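Side-chain contact in nonribosomal peptide synthase (PDB 5JJP), which probably activates an aliphatic beta-amino acid as its adenylate at the expense of ATP, as an adenylation enzyme of the AMP-binding family: residues 88-93 / 141-146. Numbering follows the deposited sequence.
Sequences VLESPA and GSREGL
Glu90, the last residue of strand 87-90, meets Arg143 of the loop following strand 134-138 in a side-chain salt bridge, the link that joins 88-93 to 141-146. Its CG stands anti to the backbone N (chi1 -179°) and the chain stays extended beyond it, which carries the carboxylate across to the loop. OE2 accepts from Arg143 NE at 2.8 Å through its syn lone pair, with an N-H...O angle of 144°. The second bond, from Arg143 NH2 to Glu90 OE1, measures 2.9 Å, but the position of OE1 is less certain, and the NE bond is the firmer evidence for the pair. Carboxylate and guanidinium planes lie 62° apart, so the two groups are not coplanar. Bends at chi2 and chi3 turn the arginine chain so that NE, like CB, faces OE2, with Arg143 CB 3.4 Å from Glu90 OE2.

In the mixed sheet that carries Glu90, strand 87-90 lies between the parallel strands 111-114 and 134-138, in the N-terminal part of the AMP-binding fold. Leu123 of helix 120-130 and Phe135 touch both side chains of the ion pair, while Arg143 NH2 also donates to Thr118 O. Beyond the strand, the CA-CB bond of Ser91 points away from 141-146; its OG donates to Pro92 O at 2.6 Å, a bond kept within 88-93.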
ATOM      1  N   VAL A  88      13.352   9.392  -4.671  1.00 14.52           N
ATOM      2  CA  VAL A  88      12.015   9.989  -4.609  1.00 12.86           C
ATOM      3  C   VAL A  88      11.370   9.688  -5.941  1.00 13.62           C
ATOM      4  O   VAL A  88      11.892  10.087  -6.969  1.00 15.82           O
ATOM      5  CB  VAL A  88      12.044  11.504  -4.405  1.00 11.68           C
ATOM      6  CG1 VAL A  88      10.648  12.059  -4.324  1.00 10.96           C
ATOM      7  CG2 VAL A  88      12.779  11.834  -3.129  1.00 12.50           C
ATOM      8  N   LEU A  89      10.257   8.974  -5.918  1.00 13.67           N
ATOM      9  CA  LEU A  89       9.542   8.610  -7.119  1.00 14.77           C
ATOM     10  C   LEU A  89       8.206   9.420  -7.204  1.00 13.02           C
ATOM     11  O   LEU A  89       7.274   9.196  -6.429  1.00 10.70           O
ATOM     12  CB  LEU A  89       9.286   7.111  -7.096  1.00 17.80           C
ATOM     13  CG  LEU A  89       8.566   6.482  -8.252  1.00 20.52           C
ATOM     14  CD1 LEU A  89       9.309   6.778  -9.533  1.00 23.49           C
ATOM     15  CD2 LEU A  89       8.446   4.996  -8.061  1.00 21.98           C
ATOM     16  N   GLU A  90       8.172  10.391  -8.110  1.00 12.16           N
ATOM     17  CA  GLU A  90       7.046  11.325  -8.184  1.00 13.55           C
ATOM     18  C   GLU A  90       6.238  11.157  -9.463  1.00 13.44           C
ATOM     19  O   GLU A  90       6.740  11.419 -10.553  1.00 12.79           O
ATOM     20  CB  GLU A  90       7.539  12.752  -8.088  1.00 14.79           C
ATOM     21  CG  GLU A  90       6.444  13.806  -8.141  1.00 15.87           C
ATOM     22  CD  GLU A  90       6.948  15.157  -7.597  1.00 17.37           C
ATOM     23  OE1 GLU A  90       7.275  15.232  -6.374  1.00 16.14           O
ATOM     24  OE2 GLU A  90       7.001  16.155  -8.383  1.00 19.24           O
ATOM     25  N   SER A  91       5.012  10.715  -9.305  1.00 13.07           N
ATOM     26  CA  SER A  91       4.166  10.456 -10.441  1.00 13.87           C
ATOM     27  C   SER A  91       2.766  10.138  -9.995  1.00 14.49           C
ATOM     28  O   SER A  91       2.556   9.596  -8.905  1.00 12.83           O
ATOM     29  CB  SER A  91       4.735   9.289 -11.277  1.00 13.73           C
ATOM     30  OG  SER A  91       3.831   8.792 -12.260  1.00 12.77           O
ATOM     31  N   PRO A  92       1.770  10.514 -10.824  1.00 17.64           N
ATOM     32  CA  PRO A  92       0.507   9.876 -10.550  1.00 19.00           C
ATOM     33  C   PRO A  92       0.661   8.364 -10.757  1.00 17.94           C
ATOM     34  O   PRO A  92       1.548   7.929 -11.459  1.00 17.19           O
ATOM     35  CB  PRO A  92      -0.451  10.518 -11.558  1.00 18.05           C
ATOM     36  CG  PRO A  92       0.427  10.982 -12.667  1.00 18.57           C
ATOM     37  CD  PRO A  92       1.727  11.334 -12.045  1.00 17.77           C
ATOM     38  N   ALA A  93      -0.218   7.595 -10.122  1.00 19.99           N
ATOM     39  CA  ALA A  93      -0.279   6.141 -10.310  1.00 21.25           C
ATOM     40  C   ALA A  93      -0.623   5.771 -11.763  1.00 20.74           C
ATOM     41  O   ALA A  93      -1.732   5.957 -12.193  1.00 20.42           O
ATOM     42  CB  ALA A  93      -1.307   5.541  -9.372  1.00 20.08           C
ATOM     43  N   GLY A 141       6.665  15.175 -15.934  1.00 30.01           N
ATOM     44  CA  GLY A 141       6.876  15.880 -14.659  1.00 29.91           C
ATOM     45  C   GLY A 141       7.572  17.198 -14.869  1.00 25.90           C
ATOM     46  O   GLY A 141       8.410  17.307 -15.753  1.00 28.11           O
ATOM     47  N   SER A 142       7.231  18.201 -14.081  1.00 25.02           N
ATOM     48  CA  SER A 142       7.949  19.458 -14.177  1.00 25.85           C
ATOM     49  C   SER A 142       8.083  20.040 -12.807  1.00 23.58           C
ATOM     50  O   SER A 142       7.793  21.203 -12.569  1.00 20.99           O
ATOM     51  CB  SER A 142       7.240  20.431 -15.125  1.00 25.06           C
ATOM     52  OG  SER A 142       5.947  20.755 -14.597  1.00 24.51           O
ATOM     53  N   ARG A 143       8.577  19.222 -11.898  1.00 23.35           N
ATOM     54  CA  ARG A 143       8.680  19.695 -10.527  1.00 21.01           C
ATOM     55  C   ARG A 143       9.708  20.840 -10.435  1.00 20.44           C
ATOM     56  O   ARG A 143      10.834  20.707 -10.891  1.00 19.41           O
ATOM     57  CB  ARG A 143       9.047  18.516  -9.609  1.00 20.69           C
ATOM     58  CG  ARG A 143       9.525  18.924  -8.206  1.00 20.55           C
ATOM     59  CD  ARG A 143       8.380  19.507  -7.371  1.00 21.18           C
ATOM     60  NE  ARG A 143       7.515  18.468  -6.842  1.00 20.94           N
ATOM     61  CZ  ARG A 143       6.553  18.678  -5.964  1.00 24.53           C
ATOM     62  NH1 ARG A 143       6.320  19.901  -5.479  1.00 27.15           N
ATOM     63  NH2 ARG A 143       5.824  17.660  -5.547  1.00 24.24           N
ATOM     64  N   GLU A 144       9.332  21.905  -9.751  1.00 21.80           N
ATOM     65  CA  GLU A 144      10.203  23.018  -9.387  1.00 25.96           C
ATOM     66  C   GLU A 144      10.564  22.998  -7.897  1.00 24.11           C
ATOM     67  O   GLU A 144       9.839  22.427  -7.075  1.00 20.33           O
ATOM     68  CB  GLU A 144       9.458  24.382  -9.494  1.00 30.43           C
ATOM     69  CG  GLU A 144       9.057  24.995 -10.832  1.00 39.54           C
ATOM     70  CD  GLU A 144       8.043  26.164 -10.653  1.00 44.44           C
ATOM     71  OE1 GLU A 144       7.440  26.324  -9.562  1.00 39.01           O
ATOM     72  OE2 GLU A 144       7.845  26.934 -11.636  1.00 48.47           O
ATOM     73  N   GLY A 145      11.641  23.706  -7.559  1.00 24.71           N
ATOM     74  CA  GLY A 145      12.118  23.839  -6.153  1.00 25.61           C
ATOM     75  C   GLY A 145      13.161  22.800  -5.724  1.00 24.93           C
ATOM     76  O   GLY A 145      13.481  22.682  -4.540  1.00 23.48           O
ATOM     77  N   LEU A 146      13.668  22.022  -6.669  1.00 24.12           N
ATOM     78  CA  LEU A 146      14.619  20.978  -6.282  1.00 25.89           C
ATOM     79  C   LEU A 146      16.036  21.491  -5.960  1.00 27.92           C
ATOM     80  O   LEU A 146      16.525  22.434  -6.597  1.00 31.05           O
ATOM     81  CB  LEU A 146      14.762  19.933  -7.349  1.00 24.89           C
ATOM     82  CG  LEU A 146      13.492  19.126  -7.578  1.00 24.57           C
ATOM     83  CD1 LEU A 146      13.586  18.442  -8.912  1.00 25.00           C
ATOM     84  CD2 LEU A 146      13.208  18.108  -6.486  1.00 24.28           C
TER